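Local coordinates for NudC domain-containing protein 2 (Mus musculus, PDB 2RH0) that may regulate the LIS1/dynein pathway by stabilising LIS1 together with the Hsp90 chaperone, at residues Y105-D108 with P109-D113; P33-R36 with A37-Q41; C11-W15 with G16-Q20. All blocks are in the same frame, centred on the assembly; numbering follows the deposited sequence. Where two conformers were deposited one is given.

The three contacts are local and follow one another along the chain in the order interaction 3, interaction 2, interaction 1. Within one subunit they do not touch: the centres of interactions 1 and 2 lie about 37 Å apart, on opposite sides of the chain's centre, while interaction 3 is about 23 Å from interaction 1 and about 20 Å from interaction 2, centre to centre. The dimer brings two of them together, because Tyr105 of interaction 1 meets Trp15 and Trp18 of interaction 3 in the second subunit. Interaction 2, at the turn leading into strand 40-44, also borders the other subunit. Interactions 2 and 3 both belong to the CS domain.

Interaction 1: Y105-D108 with P109-D113; sequences YAAD and PWVQD
The carboxylate of Asp108 curls back over the first turn of the helix that starts at Pro109, with one oxygen facing the backbone N-H groups there. Asp108 CG sits between its own backbone N and carbonyl carbon (chi1 75°), a placement that brings OD1 within 2.9 Å of Val111 N and 2.8 Å of Trp110 N. The bond from Val111 is nearly straight and reaches OD1 from above the carboxylate plane; the one from Trp110 is bent and weak. The side chains of Asp108 and Val111 cross at about a right angle, and Val111 CG2 passes 3.7 Å from Asp108 OD1.

The chain of Gln112, extended beyond CG, reaches back to the loop residue Ala107, where NE2 gives a hydrogen bond of 2.8 Å to Ala107 O. The acceptor lies in the amide plane of Gln112 and the N-H points almost straight at it (171°), although the donor is tilted out of the carbonyl plane of Ala107. Gln112 N closes the first helical turn on Asp108 O at 2.9 Å, so the residue is held by both its backbone and its amide end. The methyl group of Ala107 meets the aliphatic parts of two helix residues, Gln112 CG at 3.5 Å and Val111 CG1 at 3.7 Å.

Beyond the turn, Val111 packs on Ser6 of its own chain and on Pro10 of the second subunit, and Pro109 rests on Phe133 of that subunit. The negative charge of Asp108 faces the positive end of the helix dipole, which would probably stabilise its ionised form. An aspartate at the N-cap followed by proline in the first turn is a classic helix start, and here it marks the passage from strand 104-106 into the long C-terminal helix 109-127.

Interaction 2: P33-R36 with A37-Q41; sequences PGTR and AQDIQ
This is a side-on salt bridge closed within a tight turn, where the loop after strand 24-30 coils through a short 3-10 segment, residues 37-39, before entering strand 40-44. Arg36 grips the carboxylate of Asp39 with two nitrogens, one to each oxygen: NE reaches Asp39 OD2 at 3.0 Å on a nearly straight line (174°), and NH2 reaches Asp39 OD1, on its syn lone pair, at the same 3.0 Å. The guanidinium and carboxylate planes are inclined by 38°, so the pairing is not flat. The bend of the arginine at chi3 (-63°) brings its head back over the turn.

Asp39 OD2 also accepts from Arg36 N at 3.0 Å, on its anti side, and both donors come from the same face of the carboxylate. Asp39 N in turn donates to Arg36 O at 2.7 Å, the backbone bond that closes the 3-10 turn. Four bonds join the two residues, and the three that end on the carboxylate fix its rotation. The amide of Gln38 lies over one face of the guanidinium, its CD 3.7 Å from Arg36 CZ and the two planes almost parallel.

On the apolar side of the turn, Thr35 CG2 touches Ile40 CD1 at 3.7 Å, and both side chains pack against Val53 of strand 48-53. Lys80 of the second subunit donates to the carbonyls of Pro33 and Thr35.

The result is a 3-10 turn pinned by a salt bridge, a loop connection of the beta-sandwich CS domain.

Interaction 3: C11-W15 with G16-Q20; sequences CGTPW and GQWYQ
Backbone hydrogen bonds join Cys11 and Trp18 as an antiparallel hydrogen-bonded pair, with Cys11 N to Trp18 O at 2.8 Å and Trp18 N to Cys11 O at 2.9 Å. Nearer the bend, Thr13 N donates to Gly16 O at 2.8 Å, while the return bond from Gly16 N to Thr13 O is weak. Pro14 and Trp15 form the two-residue turn, and Gly16 has backbone angles that call for glycine. Thr13 OG1 tucks inside, accepting weak bonds from the N-H groups of Trp15 and Gly16.

Among the side chains, Cys11 CB lies over one face of the Trp18 indole, offset toward the rim; its sulfur, swung opposite the backbone N (chi1 -178°), meets the five-membered ring obliquely, 3.5 Å from NE1. Thr13 CG2 comes in at the ring's edge. Trp18 NE1 makes a weak hydrogen bond to Tyr105 O of the second subunit. With an alanine in place of Trp18, Cys11 would probably lose the surface it rests on and that carbonyl its indole partner.

The hairpin supplies two of three antiparallel strands: 11-12 lies at the edge, and 16-20, in the middle, pairs onward with 24-30, while Trp15 reaches strand 56-62.

Interaction 1: Y105-D108 with P109-D113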
ATOM      1  N   TYR A 105       0.291  -8.155  15.235  1.00 28.11           N
ATOM      2  CA  TYR A 105       0.509  -7.359  14.040  1.00 29.16           C
ATOM      3  C   TYR A 105       1.658  -6.366  14.196  1.00 28.57           C
ATOM      4  O   TYR A 105       1.522  -5.160  13.999  1.00 29.08           O
ATOM      5  CB  TYR A 105      -0.794  -6.687  13.665  1.00 30.35           C
ATOM      6  CG  TYR A 105      -1.979  -7.651  13.702  1.00 30.96           C
ATOM      7  CD1 TYR A 105      -2.006  -8.792  12.887  1.00 34.00           C
ATOM      8  CD2 TYR A 105      -3.071  -7.405  14.516  1.00 28.93           C
ATOM      9  CE1 TYR A 105      -3.077  -9.648  12.901  1.00 33.86           C
ATOM     10  CE2 TYR A 105      -4.151  -8.269  14.546  1.00 29.57           C
ATOM     11  CZ  TYR A 105      -4.154  -9.389  13.744  1.00 34.83           C
ATOM     12  OH  TYR A 105      -5.251 -10.230  13.792  1.00 37.18           O
ATOM     13  N   ALA A 106       2.800  -6.909  14.588  1.00 28.68           N
ATOM     14  CA  ALA A 106       3.992  -6.140  14.753  1.00 30.66           C
ATOM     15  C   ALA A 106       4.700  -6.016  13.397  1.00 30.74           C
ATOM     16  O   ALA A 106       4.679  -6.927  12.610  1.00 32.72           O
ATOM     17  CB  ALA A 106       4.916  -6.820  15.759  1.00 30.74           C
ATOM     18  N   ALA A 107       5.327  -4.878  13.190  1.00 27.77           N
ATOM     19  CA  ALA A 107       6.180  -4.625  12.046  1.00 30.27           C
ATOM     20  C   ALA A 107       7.524  -5.234  12.361  1.00 28.45           C
ATOM     21  O   ALA A 107       7.978  -5.103  13.450  1.00 28.64           O
ATOM     22  CB  ALA A 107       6.332  -3.133  11.826  1.00 27.34           C
ATOM     23  N   ASP A 108       8.151  -5.915  11.422  1.00 30.69           N
ATOM     24  CA  ASP A 108       9.545  -6.344  11.644  1.00 30.86           C
ATOM     25  C   ASP A 108      10.423  -5.110  11.741  1.00 32.34           C
ATOM     26  O   ASP A 108       9.978  -4.018  11.416  1.00 30.66           O
ATOM     27  CB  ASP A 108      10.026  -7.331  10.570  1.00 32.61           C
ATOM     28  CG  ASP A 108      10.344  -6.693   9.230  1.00 38.55           C
ATOM     29  OD1 ASP A 108      10.954  -5.597   9.128  1.00 43.10           O
ATOM     30  OD2 ASP A 108      10.020  -7.365   8.243  1.00 53.71           O
ATOM     31  N   PRO A 109      11.666  -5.262  12.214  1.00 32.48           N
ATOM     32  CA  PRO A 109      12.512  -4.117  12.455  1.00 30.94           C
ATOM     33  C   PRO A 109      12.760  -3.183  11.290  1.00 29.12           C
ATOM     34  O   PRO A 109      12.918  -1.985  11.493  1.00 28.40           O
ATOM     35  CB  PRO A 109      13.814  -4.753  12.919  1.00 33.00           C
ATOM     36  CG  PRO A 109      13.392  -6.037  13.501  1.00 34.35           C
ATOM     37  CD  PRO A 109      12.326  -6.512  12.622  1.00 33.45           C
ATOM     38  N   TRP A 110      12.812  -3.722  10.078  1.00 29.72           N
ATOM     39  CA  TRP A 110      13.019  -2.898   8.901  1.00 31.33           C
ATOM     40  C   TRP A 110      11.785  -2.089   8.546  1.00 28.81           C
ATOM     41  O   TRP A 110      11.904  -0.916   8.240  1.00 29.53           O
ATOM     42  CB  TRP A 110      13.447  -3.755   7.741  1.00 33.47           C
ATOM     43  CG  TRP A 110      14.786  -4.265   8.032  1.00 41.53           C
ATOM     44  CD1 TRP A 110      15.128  -5.530   8.411  1.00 47.12           C
ATOM     45  CD2 TRP A 110      15.986  -3.493   8.053  1.00 45.95           C
ATOM     46  NE1 TRP A 110      16.480  -5.594   8.627  1.00 50.79           N
ATOM     47  CE2 TRP A 110      17.030  -4.357   8.409  1.00 49.92           C
ATOM     48  CE3 TRP A 110      16.283  -2.149   7.783  1.00 46.87           C
ATOM     49  CZ2 TRP A 110      18.355  -3.920   8.508  1.00 51.19           C
ATOM     50  CZ3 TRP A 110      17.598  -1.717   7.880  1.00 45.25           C
ATOM     51  CH2 TRP A 110      18.612  -2.594   8.244  1.00 46.02           C
ATOM     52  N   VAL A 111      10.614  -2.723   8.579  1.00 24.55           N
ATOM     53  CA  VAL A 111       9.368  -2.032   8.313  1.00 26.04           C
ATOM     54  C   VAL A 111       9.144  -0.956   9.394  1.00 24.46           C
ATOM     55  O   VAL A 111       8.645   0.127   9.133  1.00 24.35           O
ATOM     56  CB  VAL A 111       8.213  -3.028   8.258  1.00 28.33           C
ATOM     57  CG1 VAL A 111       6.887  -2.338   8.262  1.00 27.69           C
ATOM     58  CG2 VAL A 111       8.378  -3.965   7.024  1.00 26.45           C
ATOM     59  N   GLN A 112       9.560  -1.233  10.610  1.00 25.06           N
ATOM     60  CA  GLN A 112       9.437  -0.241  11.699  1.00 27.42           C
ATOM     61  C   GLN A 112      10.301   0.953  11.368  1.00 28.26           C
ATOM     62  O   GLN A 112       9.944   2.087  11.684  1.00 26.86           O
ATOM     63  CB  GLN A 112       9.952  -0.799  13.009  1.00 28.12           C
ATOM     64  CG  GLN A 112       9.147  -1.919  13.584  1.00 32.91           C
ATOM     65  CD  GLN A 112       9.579  -2.314  15.046  1.00 32.44           C
ATOM     66  OE1 GLN A 112      10.202  -1.542  15.785  1.00 34.04           O
ATOM     67  NE2 GLN A 112       9.226  -3.516  15.430  1.00 34.72           N
ATOM     68  N   ASP A 113      11.470   0.684  10.761  1.00 27.13           N
ATOM     69  CA  ASP A 113      12.407   1.754  10.440  1.00 25.74           C
ATOM     70  C   ASP A 113      11.833   2.577   9.276  1.00 25.43           C
ATOM     71  O   ASP A 113      11.956   3.804   9.294  1.00 27.48           O
ATOM     72  CB  ASP A 113      13.846   1.256  10.138  1.00 25.01           C
ATOM     73  CG  ASP A 113      14.790   2.422   9.860  1.00 30.54           C
ATOM     74  OD1 ASP A 113      14.928   3.252  10.761  1.00 41.14           O
ATOM     75  OD2 ASP A 113      15.306   2.565   8.738  1.00 35.36           O
TER

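Interaction 2: P33-R36 with A37-Q41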
ATOM      1  N   PRO A  33     -17.060  -1.103  -9.568  1.00 43.11           N
ATOM      2  CA  PRO A  33     -17.342  -2.395  -8.932  1.00 43.30           C
ATOM      3  C   PRO A  33     -18.074  -3.424  -9.811  1.00 43.10           C
ATOM      4  O   PRO A  33     -17.972  -4.639  -9.556  1.00 45.40           O
ATOM      5  CB  PRO A  33     -18.204  -2.005  -7.727  1.00 44.58           C
ATOM      6  CG  PRO A  33     -17.989  -0.530  -7.552  1.00 44.60           C
ATOM      7  CD  PRO A  33     -17.808  -0.017  -8.914  1.00 45.05           C
ATOM      8  N   GLY A  34     -18.793  -2.957 -10.835  1.00 40.05           N
ATOM      9  CA  GLY A  34     -19.461  -3.875 -11.759  1.00 39.07           C
ATOM     10  C   GLY A  34     -18.593  -4.343 -12.930  1.00 37.01           C
ATOM     11  O   GLY A  34     -19.089  -4.981 -13.852  1.00 37.67           O
ATOM     12  N   THR A  35     -17.301  -4.019 -12.903  1.00 32.97           N
ATOM     13  CA  THR A  35     -16.407  -4.405 -13.983  1.00 30.71           C
ATOM     14  C   THR A  35     -16.241  -5.896 -14.017  1.00 30.24           C
ATOM     15  O   THR A  35     -16.101  -6.537 -12.962  1.00 28.86           O
ATOM     16  CB  THR A  35     -15.041  -3.744 -13.799  1.00 32.39           C
ATOM     17  OG1 THR A  35     -15.253  -2.333 -13.692  1.00 32.13           O
ATOM     18  CG2 THR A  35     -14.071  -4.069 -15.007  1.00 29.78           C
ATOM     19  N   ARG A  36     -16.222  -6.456 -15.234  1.00 31.69           N
ATOM     20  CA  ARG A  36     -16.090  -7.891 -15.443  1.00 31.24           C
ATOM     21  C   ARG A  36     -14.890  -8.100 -16.319  1.00 29.63           C
ATOM     22  O   ARG A  36     -14.524  -7.214 -17.098  1.00 27.25           O
ATOM     23  CB  ARG A  36     -17.311  -8.417 -16.184  1.00 31.64           C
ATOM     24  CG  ARG A  36     -18.658  -8.070 -15.547  1.00 39.12           C
ATOM     25  CD  ARG A  36     -19.841  -8.200 -16.552  1.00 38.37           C
ATOM     26  NE  ARG A  36     -19.722  -7.249 -17.667  1.00 43.20           N
ATOM     27  CZ  ARG A  36     -20.600  -7.129 -18.667  1.00 46.62           C
ATOM     28  NH1 ARG A  36     -21.696  -7.879 -18.701  1.00 48.13           N
ATOM     29  NH2 ARG A  36     -20.387  -6.243 -19.644  1.00 41.42           N
ATOM     30  N   ALA A  37     -14.281  -9.275 -16.234  1.00 29.87           N
ATOM     31  CA  ALA A  37     -13.096  -9.586 -17.063  1.00 28.77           C
ATOM     32  C   ALA A  37     -13.325  -9.330 -18.546  1.00 28.78           C
ATOM     33  O   ALA A  37     -12.396  -8.909 -19.305  1.00 28.39           O
ATOM     34  CB  ALA A  37     -12.628 -11.027 -16.821  1.00 28.93           C
ATOM     35  N   GLN A  38     -14.547  -9.607 -18.989  1.00 28.83           N
ATOM     36  CA  GLN A  38     -14.894  -9.362 -20.380  1.00 30.09           C
ATOM     37  C   GLN A  38     -14.810  -7.903 -20.780  1.00 28.54           C
ATOM     38  O   GLN A  38     -14.717  -7.612 -21.965  1.00 28.79           O
ATOM     39  CB  GLN A  38     -16.281  -9.907 -20.719  1.00 31.84           C
ATOM     40  CG  GLN A  38     -17.470  -9.180 -20.101  1.00 35.71           C
ATOM     41  CD  GLN A  38     -18.768  -9.857 -20.472  1.00 33.26           C
ATOM     42  OE1 GLN A  38     -19.243 -10.740 -19.760  1.00 33.77           O
ATOM     43  NE2 GLN A  38     -19.299  -9.508 -21.637  1.00 32.15           N
ATOM     44  N   ASP A  39     -14.844  -6.985 -19.807  1.00 28.11           N
ATOM     45  CA  ASP A  39     -14.780  -5.541 -20.078  1.00 28.96           C
ATOM     46  C   ASP A  39     -13.361  -4.943 -20.225  1.00 27.32           C
ATOM     47  O   ASP A  39     -13.216  -3.764 -20.487  1.00 27.92           O
ATOM     48  CB  ASP A  39     -15.480  -4.801 -18.929  1.00 29.59           C
ATOM     49  CG  ASP A  39     -16.950  -5.130 -18.819  1.00 34.54           C
ATOM     50  OD1 ASP A  39     -17.594  -5.247 -19.901  1.00 36.94           O
ATOM     51  OD2 ASP A  39     -17.445  -5.249 -17.658  1.00 31.32           O
ATOM     52  N   ILE A  40     -12.335  -5.770 -20.082  1.00 26.51           N
ATOM     53  CA  ILE A  40     -10.957  -5.354 -20.024  1.00 26.25           C
ATOM     54  C   ILE A  40     -10.244  -5.600 -21.350  1.00 28.25           C
ATOM     55  O   ILE A  40     -10.329  -6.702 -21.882  1.00 28.18           O
ATOM     56  CB  ILE A  40     -10.171  -6.212 -18.948  1.00 27.21           C
ATOM     57  CG1 ILE A  40     -10.794  -6.134 -17.532  1.00 27.88           C
ATOM     58  CG2 ILE A  40      -8.685  -5.851 -18.855  1.00 22.54           C
ATOM     59  CD1 ILE A  40     -11.044  -4.802 -17.043  1.00 30.54           C
ATOM     60  N   GLN A  41      -9.568  -4.577 -21.870  1.00 28.74           N
ATOM     61  CA  GLN A  41      -8.599  -4.798 -22.945  0.50 27.89           C
ATOM     62  C   GLN A  41      -7.263  -4.293 -22.412  1.00 26.99           C
ATOM     63  O   GLN A  41      -7.114  -3.155 -21.979  1.00 28.02           O
ATOM     64  CB  GLN A  41      -8.974  -4.142 -24.270  0.50 28.78           C
ATOM     65  CG  GLN A  41      -8.207  -4.749 -25.489  0.50 34.04           C
ATOM     66  CD  GLN A  41      -8.589  -6.216 -25.778  0.50 36.32           C
ATOM     67  OE1 GLN A  41      -7.762  -7.127 -25.653  0.50 45.60           O
ATOM     68  NE2 GLN A  41      -9.847  -6.443 -26.123  0.50 36.09           N
TER

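Interaction 3: C11-W15 with G16-Q20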
ATOM      1  N   CYS A  11       3.497   4.513  -5.034  1.00 26.70           N
ATOM      2  CA  CYS A  11       3.377   5.846  -5.626  1.00 25.26           C
ATOM      3  C   CYS A  11       1.926   5.904  -6.058  1.00 25.27           C
ATOM      4  O   CYS A  11       1.479   5.076  -6.839  1.00 25.97           O
ATOM      5  CB  CYS A  11       4.347   6.010  -6.795  1.00 28.57           C
ATOM      6  SG  CYS A  11       4.329   7.651  -7.580  1.00 31.37           S
ATOM      7  N   GLY A  12       1.169   6.830  -5.474  1.00 25.05           N
ATOM      8  CA  GLY A  12      -0.210   7.017  -5.822  1.00 24.53           C
ATOM      9  C   GLY A  12      -0.354   7.725  -7.159  1.00 25.87           C
ATOM     10  O   GLY A  12       0.483   8.521  -7.560  1.00 26.93           O
ATOM     11  N   THR A  13      -1.444   7.438  -7.844  1.00 25.57           N
ATOM     12  CA  THR A  13      -1.752   8.022  -9.161  1.00 28.36           C
ATOM     13  C   THR A  13      -3.241   8.323  -9.091  1.00 28.46           C
ATOM     14  O   THR A  13      -3.884   7.926  -8.113  1.00 28.99           O
ATOM     15  CB  THR A  13      -1.519   7.004 -10.310  1.00 28.34           C
ATOM     16  OG1 THR A  13      -2.466   5.940 -10.156  1.00 30.25           O
ATOM     17  CG2 THR A  13      -0.067   6.434 -10.325  1.00 23.19           C
ATOM     18  N   PRO A  14      -3.786   9.040 -10.083  1.00 29.22           N
ATOM     19  CA  PRO A  14      -5.217   9.323 -10.090  1.00 31.50           C
ATOM     20  C   PRO A  14      -6.112   8.085 -10.152  1.00 32.99           C
ATOM     21  O   PRO A  14      -7.221   8.144  -9.638  1.00 32.51           O
ATOM     22  CB  PRO A  14      -5.413  10.183 -11.333  1.00 31.43           C
ATOM     23  CG  PRO A  14      -4.080  10.728 -11.650  1.00 31.11           C
ATOM     24  CD  PRO A  14      -3.098   9.680 -11.206  1.00 28.56           C
ATOM     25  N   TRP A  15      -5.634   6.975 -10.736  1.00 34.25           N
ATOM     26  CA  TRP A  15      -6.432   5.715 -10.860  1.00 31.82           C
ATOM     27  C   TRP A  15      -6.038   4.649  -9.898  1.00 30.63           C
ATOM     28  O   TRP A  15      -6.682   3.613  -9.860  1.00 30.59           O
ATOM     29  CB  TRP A  15      -6.385   5.112 -12.292  1.00 32.71           C
ATOM     30  CG  TRP A  15      -5.097   5.283 -12.931  1.00 28.64           C
ATOM     31  CD1 TRP A  15      -4.784   6.204 -13.878  1.00 29.95           C
ATOM     32  CD2 TRP A  15      -3.879   4.575 -12.630  1.00 30.80           C
ATOM     33  NE1 TRP A  15      -3.449   6.113 -14.204  1.00 28.72           N
ATOM     34  CE2 TRP A  15      -2.873   5.114 -13.462  1.00 26.52           C
ATOM     35  CE3 TRP A  15      -3.548   3.524 -11.754  1.00 28.50           C
ATOM     36  CZ2 TRP A  15      -1.557   4.651 -13.439  1.00 28.72           C
ATOM     37  CZ3 TRP A  15      -2.229   3.073 -11.719  1.00 28.90           C
ATOM     38  CH2 TRP A  15      -1.249   3.632 -12.553  1.00 28.78           C
ATOM     39  N   GLY A  16      -4.977   4.865  -9.129  1.00 28.97           N
ATOM     40  CA  GLY A  16      -4.564   3.892  -8.133  1.00 27.69           C
ATOM     41  C   GLY A  16      -3.137   4.080  -7.652  1.00 28.06           C
ATOM     42  O   GLY A  16      -2.804   5.136  -7.129  1.00 26.92           O
ATOM     43  N   GLN A  17      -2.288   3.056  -7.805  1.00 24.70           N
ATOM     44  CA  GLN A  17      -0.908   3.167  -7.385  1.00 27.47           C
ATOM     45  C   GLN A  17      -0.038   2.146  -8.082  1.00 25.59           C
ATOM     46  O   GLN A  17      -0.547   1.182  -8.700  1.00 25.64           O
ATOM     47  CB  GLN A  17      -0.786   3.035  -5.879  1.00 30.48           C
ATOM     48  CG  GLN A  17      -1.300   1.741  -5.291  1.00 34.44           C
ATOM     49  CD  GLN A  17      -1.347   1.703  -3.737  1.00 38.24           C
ATOM     50  OE1 GLN A  17      -1.451   0.637  -3.174  1.00 44.36           O
ATOM     51  NE2 GLN A  17      -1.284   2.849  -3.070  1.00 41.55           N
ATOM     52  N   TRP A  18       1.265   2.402  -8.064  1.00 22.36           N
ATOM     53  CA  TRP A  18       2.222   1.425  -8.529  1.00 21.02           C
ATOM     54  C   TRP A  18       3.334   1.304  -7.515  1.00 22.52           C
ATOM     55  O   TRP A  18       3.554   2.199  -6.685  1.00 24.51           O
ATOM     56  CB  TRP A  18       2.776   1.799  -9.931  1.00 21.61           C
ATOM     57  CG  TRP A  18       3.656   3.037  -9.946  1.00 17.41           C
ATOM     58  CD1 TRP A  18       3.252   4.328 -10.038  1.00 19.31           C
ATOM     59  CD2 TRP A  18       5.069   3.065  -9.874  1.00 18.27           C
ATOM     60  NE1 TRP A  18       4.334   5.168  -9.993  1.00 24.05           N
ATOM     61  CE2 TRP A  18       5.463   4.406  -9.906  1.00 20.88           C
ATOM     62  CE3 TRP A  18       6.056   2.068  -9.814  1.00 22.31           C
ATOM     63  CZ2 TRP A  18       6.794   4.786  -9.862  1.00 21.36           C
ATOM     64  CZ3 TRP A  18       7.360   2.440  -9.762  1.00 23.63           C
ATOM     65  CH2 TRP A  18       7.725   3.794  -9.757  1.00 24.18           C
ATOM     66  N   TYR A  19       4.063   0.202  -7.604  1.00 24.28           N
ATOM     67  CA  TYR A  19       5.193  -0.061  -6.745  1.00 22.85           C
ATOM     68  C   TYR A  19       6.074  -1.111  -7.394  1.00 23.73           C
ATOM     69  O   TYR A  19       5.753  -1.598  -8.455  1.00 23.55           O
ATOM     70  CB  TYR A  19       4.726  -0.494  -5.375  1.00 26.58           C
ATOM     71  CG  TYR A  19       3.720  -1.610  -5.334  1.00 24.48           C
ATOM     72  CD1 TYR A  19       2.359  -1.340  -5.355  1.00 30.16           C
ATOM     73  CD2 TYR A  19       4.123  -2.934  -5.191  1.00 32.13           C
ATOM     74  CE1 TYR A  19       1.394  -2.374  -5.275  1.00 29.83           C
ATOM     75  CE2 TYR A  19       3.161  -3.991  -5.100  1.00 30.69           C
ATOM     76  CZ  TYR A  19       1.815  -3.688  -5.150  1.00 30.60           C
ATOM     77  OH  TYR A  19       0.909  -4.696  -5.095  1.00 32.77           O
ATOM     78  N   GLN A  20       7.182  -1.465  -6.764  1.00 23.35           N
ATOM     79  CA  GLN A  20       8.115  -2.384  -7.388  1.00 25.58           C
ATOM     80  C   GLN A  20       8.902  -3.168  -6.372  1.00 29.13           C
ATOM     81  O   GLN A  20       8.864  -2.855  -5.162  1.00 26.88           O
ATOM     82  CB  GLN A  20       9.094  -1.578  -8.239  1.00 25.55           C
ATOM     83  CG  GLN A  20       9.930  -0.631  -7.415  1.00 26.32           C
ATOM     84  CD  GLN A  20      10.724   0.299  -8.222  1.00 24.24           C
ATOM     85  OE1 GLN A  20      11.492  -0.118  -9.108  1.00 25.65           O
ATOM     86  NE2 GLN A  20      10.548   1.603  -7.945  1.00 26.36           N
TER